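PDB 3MWF: iron-regulated ABC transporter siderophore-binding protein SirA from Staphylococcus aureus subsp. aureus, which binds the siderophore staphyloferrin B and probably delivers it to an ABC transporter for iron uptake. Local coordinates for residues V40-A45 with K63-V68; W159-S164 with L188-N193; E183-L188 with L281-D286; A220-V225 with Q261-L266. All coordinates share one frame; numbering follows the deposited sequence.

Interaction 1: V40-A45 with K63-V68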
loop_
_atom_site.group_PDB
_atom_site.type_symbol
_atom_site.label_atom_id
_atom_site.label_comp_id
_atom_site.label_asym_id
_atom_site.label_seq_id
_atom_site.Cartn_x
_atom_site.Cartn_y
_atom_site.Cartn_z
ATOM N N VAL A 40 -14.409 11.980 -5.150
ATOM C CA VAL A 40 -15.348 11.137 -5.882
ATOM C C VAL A 40 -15.685 9.868 -5.097
ATOM O O VAL A 40 -14.862 8.946 -5.035
ATOM C CB VAL A 40 -14.779 10.743 -7.279
ATOM C CG1 VAL A 40 -15.793 9.932 -8.078
ATOM C CG2 VAL A 40 -14.348 11.963 -8.068
ATOM N N LYS A 41 -16.879 9.806 -4.505
ATOM C CA LYS A 41 -17.317 8.605 -3.783
ATOM C C LYS A 41 -17.690 7.490 -4.767
ATOM O O LYS A 41 -18.633 7.646 -5.543
ATOM C CB LYS A 41 -18.514 8.904 -2.865
ATOM C CG LYS A 41 -18.283 10.001 -1.819
ATOM C CD LYS A 41 -18.857 11.345 -2.283
ATOM C CE LYS A 41 -18.925 12.361 -1.146
ATOM N NZ LYS A 41 -19.773 11.856 -0.016
ATOM N N PRO A 42 -16.956 6.357 -4.737
ATOM C CA PRO A 42 -17.255 5.260 -5.647
ATOM C C PRO A 42 -18.679 4.727 -5.457
ATOM O O PRO A 42 -19.179 4.681 -4.334
ATOM C CB PRO A 42 -16.220 4.179 -5.271
ATOM C CG PRO A 42 -15.115 4.920 -4.617
ATOM C CD PRO A 42 -15.816 6.037 -3.854
ATOM N N VAL A 43 -19.331 4.353 -6.551
ATOM C CA VAL A 43 -20.623 3.691 -6.439
ATOM C C VAL A 43 -20.469 2.238 -6.001
ATOM O O VAL A 43 -21.401 1.634 -5.450
ATOM C CB VAL A 43 -21.497 3.852 -7.710
ATOM C CG1 VAL A 43 -21.737 5.353 -7.958
ATOM C CG2 VAL A 43 -20.868 3.155 -8.933
ATOM N N GLY A 44 -19.274 1.687 -6.251
ATOM C CA GLY A 44 -18.948 0.312 -5.892
ATOM C C GLY A 44 -17.468 0.198 -5.545
ATOM O O GLY A 44 -16.651 0.909 -6.095
ATOM N N ALA A 45 -17.151 -0.699 -4.623
ATOM C CA ALA A 45 -15.753 -0.925 -4.189
ATOM C C ALA A 45 -15.574 -2.349 -3.768
ATOM O O ALA A 45 -16.504 -2.991 -3.283
ATOM C CB ALA A 45 -15.376 0.000 -3.049
ATOM N N LYS A 63 -20.490 5.658 2.515
ATOM C CA LYS A 63 -21.857 5.257 2.828
ATOM C C LYS A 63 -22.631 5.143 1.498
ATOM O O LYS A 63 -22.493 5.984 0.599
ATOM C CB LYS A 63 -22.491 6.200 3.852
ATOM C CG LYS A 63 -22.901 7.551 3.332
ATOM C CD LYS A 63 -22.740 8.654 4.401
ATOM C CE LYS A 63 -22.998 8.151 5.823
ATOM N NZ LYS A 63 -22.027 8.782 6.776
ATOM N N ASP A 64 -23.389 4.071 1.347
ATOM C CA ASP A 64 -24.087 3.778 0.084
ATOM C C ASP A 64 -23.202 3.221 -1.037
ATOM O O ASP A 64 -23.729 2.790 -2.069
ATOM C CB ASP A 64 -24.865 4.998 -0.467
ATOM C CG ASP A 64 -25.921 5.522 0.492
ATOM O OD1 ASP A 64 -26.730 4.721 1.020
ATOM O OD2 ASP A 64 -25.946 6.758 0.688
ATOM N N THR A 65 -21.875 3.248 -0.871
ATOM C CA THR A 65 -21.008 2.485 -1.779
ATOM C C THR A 65 -21.334 1.001 -1.661
ATOM O O THR A 65 -21.336 0.430 -0.568
ATOM C CB THR A 65 -19.497 2.717 -1.480
ATOM O OG1 THR A 65 -19.185 4.104 -1.614
ATOM C CG2 THR A 65 -18.613 1.871 -2.430
ATOM N N LYS A 66 -21.624 0.356 -2.787
ATOM C CA LYS A 66 -21.963 -1.038 -2.797
ATOM C C LYS A 66 -20.678 -1.863 -2.835
ATOM O O LYS A 66 -19.728 -1.520 -3.550
ATOM C CB LYS A 66 -22.844 -1.350 -4.018
ATOM C CG LYS A 66 -22.914 -2.805 -4.450
ATOM C CD LYS A 66 -23.953 -3.572 -3.630
ATOM C CE LYS A 66 -23.873 -5.053 -3.904
ATOM N NZ LYS A 66 -24.996 -5.721 -3.185
ATOM N N ILE A 67 -20.673 -2.956 -2.096
ATOM C CA ILE A 67 -19.509 -3.856 -2.091
ATOM C C ILE A 67 -19.640 -4.810 -3.267
ATOM O O ILE A 67 -20.658 -5.494 -3.404
ATOM C CB ILE A 67 -19.363 -4.603 -0.729
ATOM C CG1 ILE A 67 -19.150 -3.594 0.404
ATOM C CG2 ILE A 67 -18.262 -5.668 -0.811
ATOM C CD1 ILE A 67 -17.908 -2.739 0.268
ATOM N N VAL A 68 -18.618 -4.859 -4.123
ATOM C CA VAL A 68 -18.667 -5.733 -5.280
ATOM C C VAL A 68 -17.887 -7.035 -5.117
ATOM O O VAL A 68 -17.710 -7.765 -6.091
ATOM C CB VAL A 68 -18.264 -4.999 -6.577
ATOM C CG1 VAL A 68 -19.170 -3.797 -6.782
ATOM C CG2 VAL A 68 -16.777 -4.543 -6.506
HETATM O O HOH W 1 -23.813 2.692 -4.938
#

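Interaction 2: W159-S164 with L188-N193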
loop_
_atom_site.group_PDB
_atom_site.type_symbol
_atom_site.label_atom_id
_atom_site.label_comp_id
_atom_site.label_asym_id
_atom_site.label_seq_id
_atom_site.Cartn_x
_atom_site.Cartn_y
_atom_site.Cartn_z
ATOM N N TRP A 159 22.392 9.576 9.466
ATOM C CA TRP A 159 21.437 9.617 8.346
ATOM C C TRP A 159 22.187 9.430 7.021
ATOM O O TRP A 159 23.244 10.051 6.813
ATOM C CB TRP A 159 20.611 10.925 8.354
ATOM C CG TRP A 159 19.436 10.856 7.403
ATOM C CD1 TRP A 159 19.321 11.473 6.194
ATOM C CD2 TRP A 159 18.245 10.065 7.571
ATOM N NE1 TRP A 159 18.116 11.137 5.607
ATOM C CE2 TRP A 159 17.443 10.277 6.435
ATOM C CE3 TRP A 159 17.784 9.208 8.580
ATOM C CZ2 TRP A 159 16.188 9.635 6.258
ATOM C CZ3 TRP A 159 16.531 8.566 8.412
ATOM C CH2 TRP A 159 15.748 8.799 7.270
ATOM N N PRO A 160 21.657 8.588 6.106
ATOM C CA PRO A 160 20.389 7.810 6.228
ATOM C C PRO A 160 20.502 6.480 6.969
ATOM O O PRO A 160 21.509 5.763 6.840
ATOM C CB PRO A 160 20.031 7.532 4.768
ATOM C CG PRO A 160 21.431 7.358 4.100
ATOM C CD PRO A 160 22.215 8.510 4.737
ATOM N N LEU A 161 19.449 6.140 7.714
ATOM C CA LEU A 161 19.331 4.864 8.381
ATOM C C LEU A 161 18.928 3.822 7.341
ATOM O O LEU A 161 18.220 4.137 6.387
ATOM C CB LEU A 161 18.238 4.907 9.459
ATOM C CG LEU A 161 18.446 5.922 10.586
ATOM C CD1 LEU A 161 17.315 5.753 11.598
ATOM C CD2 LEU A 161 19.825 5.735 11.210
ATOM N N LYS A 162 19.361 2.597 7.571
ATOM C CA LYS A 162 18.758 1.455 6.880
ATOM C C LYS A 162 17.503 0.979 7.628
ATOM O O LYS A 162 17.470 0.900 8.864
ATOM C CB LYS A 162 19.771 0.332 6.717
ATOM C CG LYS A 162 20.816 0.676 5.682
ATOM C CD LYS A 162 21.879 -0.420 5.587
ATOM C CE LYS A 162 23.043 -0.171 6.513
ATOM N NZ LYS A 162 24.059 -1.281 6.458
ATOM N N ALA A 163 16.469 0.649 6.852
ATOM C CA ALA A 163 15.186 0.203 7.420
ATOM C C ALA A 163 14.790 -1.112 6.763
ATOM O O ALA A 163 15.184 -1.390 5.626
ATOM C CB ALA A 163 14.084 1.264 7.158
ATOM N N SER A 164 14.038 -1.925 7.496
ATOM C CA SER A 164 13.294 -3.033 6.837
ATOM C C SER A 164 11.909 -3.083 7.446
ATOM O O SER A 164 11.720 -2.672 8.590
ATOM C CB SER A 164 14.006 -4.374 6.972
ATOM O OG SER A 164 14.077 -4.829 8.319
ATOM N N LEU A 188 11.286 8.552 1.668
ATOM C CA LEU A 188 11.679 9.286 2.869
ATOM C C LEU A 188 13.193 9.316 3.097
ATOM O O LEU A 188 13.670 9.968 4.015
ATOM C CB LEU A 188 10.973 8.691 4.078
ATOM C CG LEU A 188 9.461 8.867 4.021
ATOM C CD1 LEU A 188 8.855 8.069 5.135
ATOM C CD2 LEU A 188 9.068 10.394 4.133
ATOM N N GLY A 189 13.925 8.584 2.263
ATOM C CA GLY A 189 15.391 8.541 2.331
ATOM C C GLY A 189 16.036 7.422 3.110
ATOM O O GLY A 189 17.268 7.389 3.242
ATOM N N PHE A 190 15.231 6.494 3.635
ATOM C CA PHE A 190 15.763 5.312 4.281
ATOM C C PHE A 190 16.411 4.461 3.217
ATOM O O PHE A 190 15.947 4.450 2.087
ATOM C CB PHE A 190 14.645 4.502 4.947
ATOM C CG PHE A 190 14.095 5.155 6.207
ATOM C CD1 PHE A 190 14.743 4.984 7.434
ATOM C CD2 PHE A 190 12.928 5.916 6.150
ATOM C CE1 PHE A 190 14.239 5.560 8.599
ATOM C CE2 PHE A 190 12.411 6.536 7.334
ATOM C CZ PHE A 190 13.061 6.358 8.534
ATOM N N LYS A 191 17.457 3.739 3.602
ATOM C CA LYS A 191 18.147 2.823 2.682
ATOM C C LYS A 191 17.980 1.383 3.144
ATOM O O LYS A 191 17.355 1.108 4.176
ATOM C CB LYS A 191 19.639 3.182 2.587
ATOM C CG LYS A 191 19.880 4.585 2.105
ATOM C CD LYS A 191 19.263 4.867 0.764
ATOM C CE LYS A 191 19.419 6.353 0.351
ATOM N NZ LYS A 191 18.733 6.648 -0.931
ATOM N N ARG A 192 18.522 0.449 2.348
ATOM C CA ARG A 192 18.402 -0.980 2.637
ATOM C C ARG A 192 19.781 -1.615 2.699
ATOM O O ARG A 192 20.714 -1.138 2.025
ATOM C CB ARG A 192 17.613 -1.669 1.516
ATOM C CG ARG A 192 16.262 -1.022 1.245
ATOM C CD ARG A 192 15.476 -1.819 0.214
ATOM N NE ARG A 192 14.202 -1.173 -0.150
ATOM C CZ ARG A 192 14.016 -0.317 -1.155
ATOM N NH1 ARG A 192 15.043 0.047 -1.945
ATOM N NH2 ARG A 192 12.804 0.185 -1.383
ATOM N N ASN A 193 19.914 -2.697 3.458
ATOM C CA ASN A 193 21.178 -3.445 3.467
ATOM C C ASN A 193 21.470 -3.912 2.055
ATOM O O ASN A 193 20.561 -4.064 1.236
ATOM C CB ASN A 193 21.202 -4.573 4.509
ATOM C CG ASN A 193 20.389 -5.776 4.102
ATOM O OD1 ASN A 193 20.738 -6.491 3.131
ATOM N ND2 ASN A 193 19.325 -6.055 4.856
HETATM O O HOH W 2 17.781 -2.825 5.388
#

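Interaction 3: E183-L188 with L281-D286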
loop_
_atom_site.group_PDB
_atom_site.type_symbol
_atom_site.label_atom_id
_atom_site.label_comp_id
_atom_site.label_asym_id
_atom_site.label_seq_id
_atom_site.Cartn_x
_atom_site.Cartn_y
_atom_site.Cartn_z
ATOM N N GLU A 183 8.277 1.279 -0.520
ATOM C CA GLU A 183 8.450 2.417 -1.422
ATOM C C GLU A 183 8.364 3.774 -0.721
ATOM O O GLU A 183 9.118 4.687 -1.071
ATOM C CB GLU A 183 7.477 2.379 -2.598
ATOM C CG GLU A 183 7.743 1.177 -3.540
ATOM C CD GLU A 183 7.134 1.369 -4.920
ATOM O OE1 GLU A 183 6.519 2.403 -5.224
ATOM O OE2 GLU A 183 7.300 0.476 -5.756
ATOM N N ILE A 184 7.446 3.913 0.244
ATOM C CA ILE A 184 7.349 5.153 1.014
ATOM C C ILE A 184 8.618 5.395 1.829
ATOM O O ILE A 184 9.162 6.502 1.803
ATOM C CB ILE A 184 6.092 5.160 1.888
ATOM C CG1 ILE A 184 4.872 5.289 0.963
ATOM C CG2 ILE A 184 6.113 6.371 2.869
ATOM C CD1 ILE A 184 3.548 4.891 1.656
ATOM N N LEU A 185 9.118 4.362 2.505
ATOM C CA LEU A 185 10.376 4.533 3.238
ATOM C C LEU A 185 11.492 4.957 2.283
ATOM O O LEU A 185 12.350 5.770 2.666
ATOM C CB LEU A 185 10.785 3.283 4.024
ATOM C CG LEU A 185 9.839 2.833 5.129
ATOM C CD1 LEU A 185 10.462 1.675 5.877
ATOM C CD2 LEU A 185 9.463 4.000 6.061
ATOM N N ASN A 186 11.528 4.362 1.092
ATOM C CA ASN A 186 12.514 4.769 0.086
ATOM C C ASN A 186 12.366 6.282 -0.267
ATOM O O ASN A 186 13.360 7.024 -0.348
ATOM C CB ASN A 186 12.401 3.906 -1.189
ATOM C CG ASN A 186 13.630 4.052 -2.089
ATOM O OD1 ASN A 186 13.614 4.768 -3.107
ATOM N ND2 ASN A 186 14.694 3.406 -1.703
ATOM N N ASP A 187 11.132 6.747 -0.438
ATOM C CA ASP A 187 10.885 8.171 -0.678
ATOM C C ASP A 187 11.438 9.035 0.450
ATOM O O ASP A 187 11.980 10.130 0.213
ATOM C CB ASP A 187 9.373 8.442 -0.782
ATOM C CG ASP A 187 8.766 8.012 -2.108
ATOM O OD1 ASP A 187 9.479 7.707 -3.089
ATOM O OD2 ASP A 187 7.529 8.016 -2.184
ATOM N N LEU A 188 11.286 8.552 1.668
ATOM C CA LEU A 188 11.679 9.286 2.869
ATOM C C LEU A 188 13.193 9.316 3.097
ATOM O O LEU A 188 13.670 9.968 4.015
ATOM C CB LEU A 188 10.973 8.691 4.078
ATOM C CG LEU A 188 9.461 8.867 4.021
ATOM C CD1 LEU A 188 8.855 8.069 5.135
ATOM C CD2 LEU A 188 9.068 10.394 4.133
ATOM N N LEU A 281 0.218 9.685 4.153
ATOM C CA LEU A 281 0.417 10.786 5.088
ATOM C C LEU A 281 0.402 10.272 6.522
ATOM O O LEU A 281 1.233 10.672 7.358
ATOM C CB LEU A 281 -0.668 11.857 4.862
ATOM C CG LEU A 281 -0.774 12.371 3.418
ATOM C CD1 LEU A 281 -1.887 13.429 3.329
ATOM C CD2 LEU A 281 0.552 12.974 2.919
ATOM N N LYS A 282 -0.527 9.361 6.818
ATOM C CA LYS A 282 -0.566 8.726 8.123
ATOM C C LYS A 282 0.681 7.910 8.488
ATOM O O LYS A 282 1.110 7.907 9.632
ATOM C CB LYS A 282 -1.825 7.879 8.251
ATOM C CG LYS A 282 -2.084 7.367 9.633
ATOM C CD LYS A 282 -2.803 8.439 10.440
ATOM C CE LYS A 282 -3.413 7.839 11.680
ATOM N NZ LYS A 282 -2.345 7.602 12.691
ATOM N N LEU A 283 1.231 7.187 7.520
ATOM C CA LEU A 283 2.446 6.410 7.757
ATOM C C LEU A 283 3.605 7.341 8.161
ATOM O O LEU A 283 4.294 7.088 9.161
ATOM C CB LEU A 283 2.774 5.543 6.522
ATOM C CG LEU A 283 3.842 4.454 6.677
ATOM C CD1 LEU A 283 3.740 3.428 5.538
ATOM C CD2 LEU A 283 5.259 5.052 6.714
ATOM N N ILE A 284 3.748 8.448 7.452
ATOM C CA ILE A 284 4.794 9.445 7.771
ATOM C C ILE A 284 4.595 9.998 9.199
ATOM O O ILE A 284 5.548 10.107 9.989
ATOM C CB ILE A 284 4.850 10.578 6.711
ATOM C CG1 ILE A 284 5.240 10.008 5.320
ATOM C CG2 ILE A 284 5.910 11.609 7.124
ATOM C CD1 ILE A 284 5.078 10.956 4.094
ATOM N N ASP A 285 3.346 10.299 9.554
ATOM C CA ASP A 285 3.034 10.716 10.938
ATOM C C ASP A 285 3.444 9.651 11.946
ATOM O O ASP A 285 4.011 9.973 12.999
ATOM C CB ASP A 285 1.528 10.971 11.104
ATOM C CG ASP A 285 1.083 12.287 10.542
ATOM O OD1 ASP A 285 1.926 13.159 10.201
ATOM O OD2 ASP A 285 -0.158 12.446 10.453
ATOM N N ASP A 286 3.144 8.385 11.637
ATOM C CA ASP A 286 3.531 7.259 12.482
ATOM C C ASP A 286 5.032 7.233 12.738
ATOM O O ASP A 286 5.470 6.987 13.860
ATOM C CB ASP A 286 3.112 5.935 11.844
ATOM C CG ASP A 286 1.686 5.556 12.161
ATOM O OD1 ASP A 286 1.019 6.313 12.894
ATOM O OD2 ASP A 286 1.235 4.490 11.673
#

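Interaction 4: A220-V225 with Q261-L266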
loop_
_atom_site.group_PDB
_atom_site.type_symbol
_atom_site.label_atom_id
_atom_site.label_comp_id
_atom_site.label_asym_id
_atom_site.label_seq_id
_atom_site.Cartn_x
_atom_site.Cartn_y
_atom_site.Cartn_z
ATOM N N ALA A 220 18.883 -4.173 9.473
ATOM C CA ALA A 220 18.616 -2.762 9.319
ATOM C C ALA A 220 18.968 -2.070 10.625
ATOM O O ALA A 220 19.109 -2.728 11.665
ATOM C CB ALA A 220 17.128 -2.540 9.003
ATOM N N ASP A 221 19.138 -0.756 10.563
ATOM C CA ASP A 221 19.263 0.076 11.782
ATOM C C ASP A 221 17.950 0.210 12.566
ATOM O O ASP A 221 17.970 0.361 13.787
ATOM C CB ASP A 221 19.780 1.449 11.414
ATOM C CG ASP A 221 21.096 1.375 10.667
ATOM O OD1 ASP A 221 21.976 0.601 11.094
ATOM O OD2 ASP A 221 21.204 2.058 9.643
ATOM N N HIS A 222 16.824 0.154 11.861
ATOM C CA HIS A 222 15.507 0.120 12.495
ATOM C C HIS A 222 14.593 -0.831 11.719
ATOM O O HIS A 222 14.594 -0.814 10.477
ATOM C CB HIS A 222 14.887 1.523 12.502
ATOM C CG HIS A 222 13.765 1.660 13.481
ATOM N ND1 HIS A 222 13.932 2.238 14.725
ATOM C CD2 HIS A 222 12.483 1.228 13.430
ATOM C CE1 HIS A 222 12.794 2.151 15.401
ATOM N NE2 HIS A 222 11.896 1.550 14.632
ATOM N N ILE A 223 13.787 -1.595 12.453
ATOM C CA ILE A 223 12.902 -2.589 11.835
ATOM C C ILE A 223 11.474 -2.295 12.240
ATOM O O ILE A 223 11.190 -2.056 13.413
ATOM C CB ILE A 223 13.318 -4.038 12.225
ATOM C CG1 ILE A 223 14.675 -4.398 11.595
ATOM C CG2 ILE A 223 12.207 -5.074 11.848
ATOM C CD1 ILE A 223 15.225 -5.775 12.035
ATOM N N PHE A 224 10.579 -2.303 11.254
ATOM C CA PHE A 224 9.176 -2.011 11.465
ATOM C C PHE A 224 8.441 -3.312 11.313
ATOM O O PHE A 224 8.514 -3.938 10.250
ATOM C CB PHE A 224 8.742 -0.996 10.403
ATOM C CG PHE A 224 9.469 0.312 10.515
ATOM C CD1 PHE A 224 9.063 1.250 11.471
ATOM C CD2 PHE A 224 10.602 0.587 9.731
ATOM C CE1 PHE A 224 9.738 2.445 11.614
ATOM C CE2 PHE A 224 11.288 1.798 9.848
ATOM C CZ PHE A 224 10.851 2.740 10.803
ATOM N N VAL A 225 7.755 -3.741 12.370
ATOM C CA VAL A 225 7.088 -5.049 12.341
ATOM C C VAL A 225 5.574 -4.922 12.140
ATOM O O VAL A 225 4.909 -4.233 12.915
ATOM C CB VAL A 225 7.385 -5.832 13.639
ATOM C CG1 VAL A 225 6.580 -7.124 13.711
ATOM C CG2 VAL A 225 8.868 -6.152 13.732
ATOM N N GLN A 261 15.735 -1.085 18.509
ATOM C CA GLN A 261 15.236 -0.168 17.497
ATOM C C GLN A 261 14.222 -0.916 16.647
ATOM O O GLN A 261 14.355 -0.967 15.424
ATOM C CB GLN A 261 16.367 0.307 16.594
ATOM C CG GLN A 261 17.266 1.369 17.227
ATOM C CD GLN A 261 16.512 2.622 17.605
ATOM O OE1 GLN A 261 16.504 3.019 18.773
ATOM N NE2 GLN A 261 15.854 3.241 16.634
ATOM N N VAL A 262 13.239 -1.520 17.304
ATOM C CA VAL A 262 12.195 -2.268 16.596
ATOM C C VAL A 262 10.888 -1.576 16.947
ATOM O O VAL A 262 10.624 -1.328 18.136
ATOM C CB VAL A 262 12.173 -3.772 17.005
ATOM C CG1 VAL A 262 11.069 -4.530 16.273
ATOM C CG2 VAL A 262 13.500 -4.448 16.692
ATOM N N SER A 263 10.108 -1.213 15.922
ATOM C CA SER A 263 8.738 -0.723 16.151
ATOM C C SER A 263 7.761 -1.847 15.927
ATOM O O SER A 263 7.641 -2.348 14.808
ATOM C CB SER A 263 8.400 0.441 15.231
ATOM O OG SER A 263 9.227 1.573 15.455
ATOM N N ASP A 264 7.083 -2.237 16.998
ATOM C CA ASP A 264 6.234 -3.406 17.034
ATOM C C ASP A 264 4.787 -2.954 16.947
ATOM O O ASP A 264 4.508 -1.781 17.084
ATOM C CB ASP A 264 6.444 -4.133 18.373
ATOM C CG ASP A 264 6.512 -5.611 18.207
ATOM O OD1 ASP A 264 5.948 -6.124 17.206
ATOM O OD2 ASP A 264 7.138 -6.274 19.079
ATOM N N ASP A 265 3.872 -3.893 16.750
ATOM C CA ASP A 265 2.437 -3.554 16.639
ATOM C C ASP A 265 2.117 -2.239 15.908
ATOM O O ASP A 265 1.597 -1.276 16.471
ATOM C CB ASP A 265 1.761 -3.576 18.000
ATOM C CG ASP A 265 0.990 -4.844 18.222
ATOM O OD1 ASP A 265 1.639 -5.871 18.555
ATOM O OD2 ASP A 265 -0.249 -4.814 18.046
ATOM N N LEU A 266 2.492 -2.210 14.651
ATOM C CA LEU A 266 2.126 -1.128 13.774
ATOM C C LEU A 266 0.752 -1.465 13.216
ATOM O O LEU A 266 0.409 -2.636 13.131
ATOM C CB LEU A 266 3.145 -1.067 12.652
ATOM C CG LEU A 266 4.574 -0.812 13.133
ATOM C CD1 LEU A 266 5.505 -0.953 11.951
ATOM C CD2 LEU A 266 4.670 0.586 13.736
#

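Interaction 1: V40-A45 with K63-V68
The carbonyl oxygen of Val43 takes two donors. Lys66 N meets Val43 O at 3.0 Å in a nearly straight bond (172° at the hydrogen), lying well above the carbonyl plane, and a water donates to the same Val43 O at 2.7 Å. That water also donates to Asp64 O, tying the two backbones together just before they run as strands. One residue earlier, the hydroxyl Thr65 OG1 donates to Pro42 O at 2.8 Å. Thr65 can serve two purposes because its branches diverge: OG1 lies beside its own backbone N (chi1 -59°), whereas CG2, anti to that N, rests 3.8 Å from Ala45 CB. The backbone pairing continues beyond this point, with Ala45 N giving its hydrogen to Lys66 O at 2.9 Å and Val68 N bonding to Ala45 O at the same distance. Between them the CA of Gly44 makes a C-H...O contact with Lys66 O, and Val68 CG2 packs 3.6 Å from Ala45 O. Gly44 pairs with Lys66, and Ala45 with Ile67, as parallel beta bridges, while strand 24-26 flanks 44-45 on its other edge. The arrangement is parallel beta pairing in the mixed sheet of the N-terminal lobe, as expected for a two-lobed siderophore-binding protein.

Interaction 2: W159-S164 with L188-N193
The six-membered ring of Trp159 drives its edge into the face of Phe190, with CH2 of Trp159 poised 3.7 Å above the plane and over the ring centre. The planes stand at 73°, a T-shaped pair. Trp159 CG lies anti to the backbone N (chi1 -168°). The far rim of the indole reaches Leu188 as well as Phe190, its CZ2 sitting 3.4 Å from Leu188 O, a buried oxygen that finds no polar partner. Gly189, turning with positive phi in the Schellman motif that ends helix 179-187, brings its carbonyl oxygen against Pro160 across the contact, CB to O 3.2 Å. The chain leaving that helix is then stitched to the entry of strand 163-168 by one beta bridge, Lys162 to Lys191. Lys191 N donates to Leu161 O at 2.9 Å, and Lys191 O accepts from Ala163 N. Small bumps fill the remaining hollows. Ala163 CB nestles against Phe190 at 3.8 Å from CD1, on the same ring atom that Leu161 CB approaches. On the outer side the Pro160 ring crosses the Lys191 chain, CG to CG 3.8 Å, and the aliphatic part of Lys162 lies over the Lys191 carbonyl until CD reaches Asn193 N at 3.7 Å.

Interaction 3: E183-L188 with L281-D286
Ile184 and Leu283 reach toward each other tip to tip, and this meeting opens a contact made wholly of hydrocarbon. Ile184 CD1 stands 4.2 Å from Leu283 CD1, while the other branch of the same residue, CG2, comes equally near to Leu283 CD2. The isoleucine thus offers a methyl to each of the two methyls of the leucine. CG of Leu283 is anti to the backbone N (chi1 -168°), its CB already directed at the opposing helix, and its two methyls meet one branch of Ile184 each. The CG2 branch of Ile184 also looks toward Ile284, though more loosely, at 4.5 Å from CG1.

Leu185 comes next and contributes from the flank: although its CB starts off to one side, the end of the chain turns inward and CD2 lies 4.4 Å from Leu283 CD2. A full turn after Ile184, Leu188 crosses Ile284 at a slant. Its CD2 lies 4.0 Å from Ile284 CG1, and CD1 is almost as close, so the leucine fork straddles that methylene. The alignment of Ile184 and Leu188 on one helical face follows from the backbone, where Leu188 N bonds back to Ile184 O.

The axes of the short helical segments 183-187 and 281-286 come no nearer than 11.0 Å and cross at -64°, a wide spacing bridged by branched side chains alone. Tyr140 of helix 130-155 is a shared neighbour, touching both Ile184 and Ile284. Helix 268-273 packs on Leu283 through Thr270 and Trp271, and Leu185 touches Phe190 in the loop that follows helix 179-187.

Interaction 4: A220-V225 with Q261-L266
Gln261 reaches His222 in two ways. Its NE2 gives a weak hydrogen bond to His222 ND1 at 2.9 Å, with only 118° at the hydrogen and the amide turned 71° from the ring plane. Its backbone oxygen, meanwhile, lies over the centre of the imidazole and accepts Ile223 N at 3.1 Å. On the face that carries Ile223, Val262 CG1 meets Val225 CG2 at 3.7 Å. Ser263 makes three hydrogen bonds: its N bonds to Ile223 O, its O takes Val225 N at 2.8 Å, and its OG shares a hydrogen bond with His222 NE2 at 2.8 Å, reached at the ring edge. CG of His222 is anti to the backbone N (chi1 -162°); the ring is held by the NE2 bond and only weakly at ND1, which probably limits its rotation. Asp264 OD1 lies alongside Val225 CG1 and accepts Asp265 N. Leu266 then points toward strand 222-225, its CD1 3.6 Å from Phe224 CB and its CG 3.4 Å from Val225 O. These parallel strands finish one side of the C-terminal lobe's sheet, 262-263 being outermost and 163-168 flanking 222-227 on the far side; helix 277-290 packs on the Phe224 and Ser263 face, helix 255-258 on that of Ile223 and Val262.

Of the four contacts, interaction 3 is the buried one, all of its touching residues being enclosed and purely apolar, whereas the others are partly buried and depend on backbone hydrogen bonds. Interactions 1 and 4 are parallel strand pairings in different sheets, centres about 35 Å apart on opposite sides of the chain's centre; interaction 4 adds a polar histidine network. Interaction 2 ties a post-helix loop to a strand by a single bridge and an aromatic pair. It shares Leu188 with interaction 3, and its strand 163-168 neighbours strand 222-227 of interaction 4. Leu185 meets Ala163 and Phe224, joining the last three contacts.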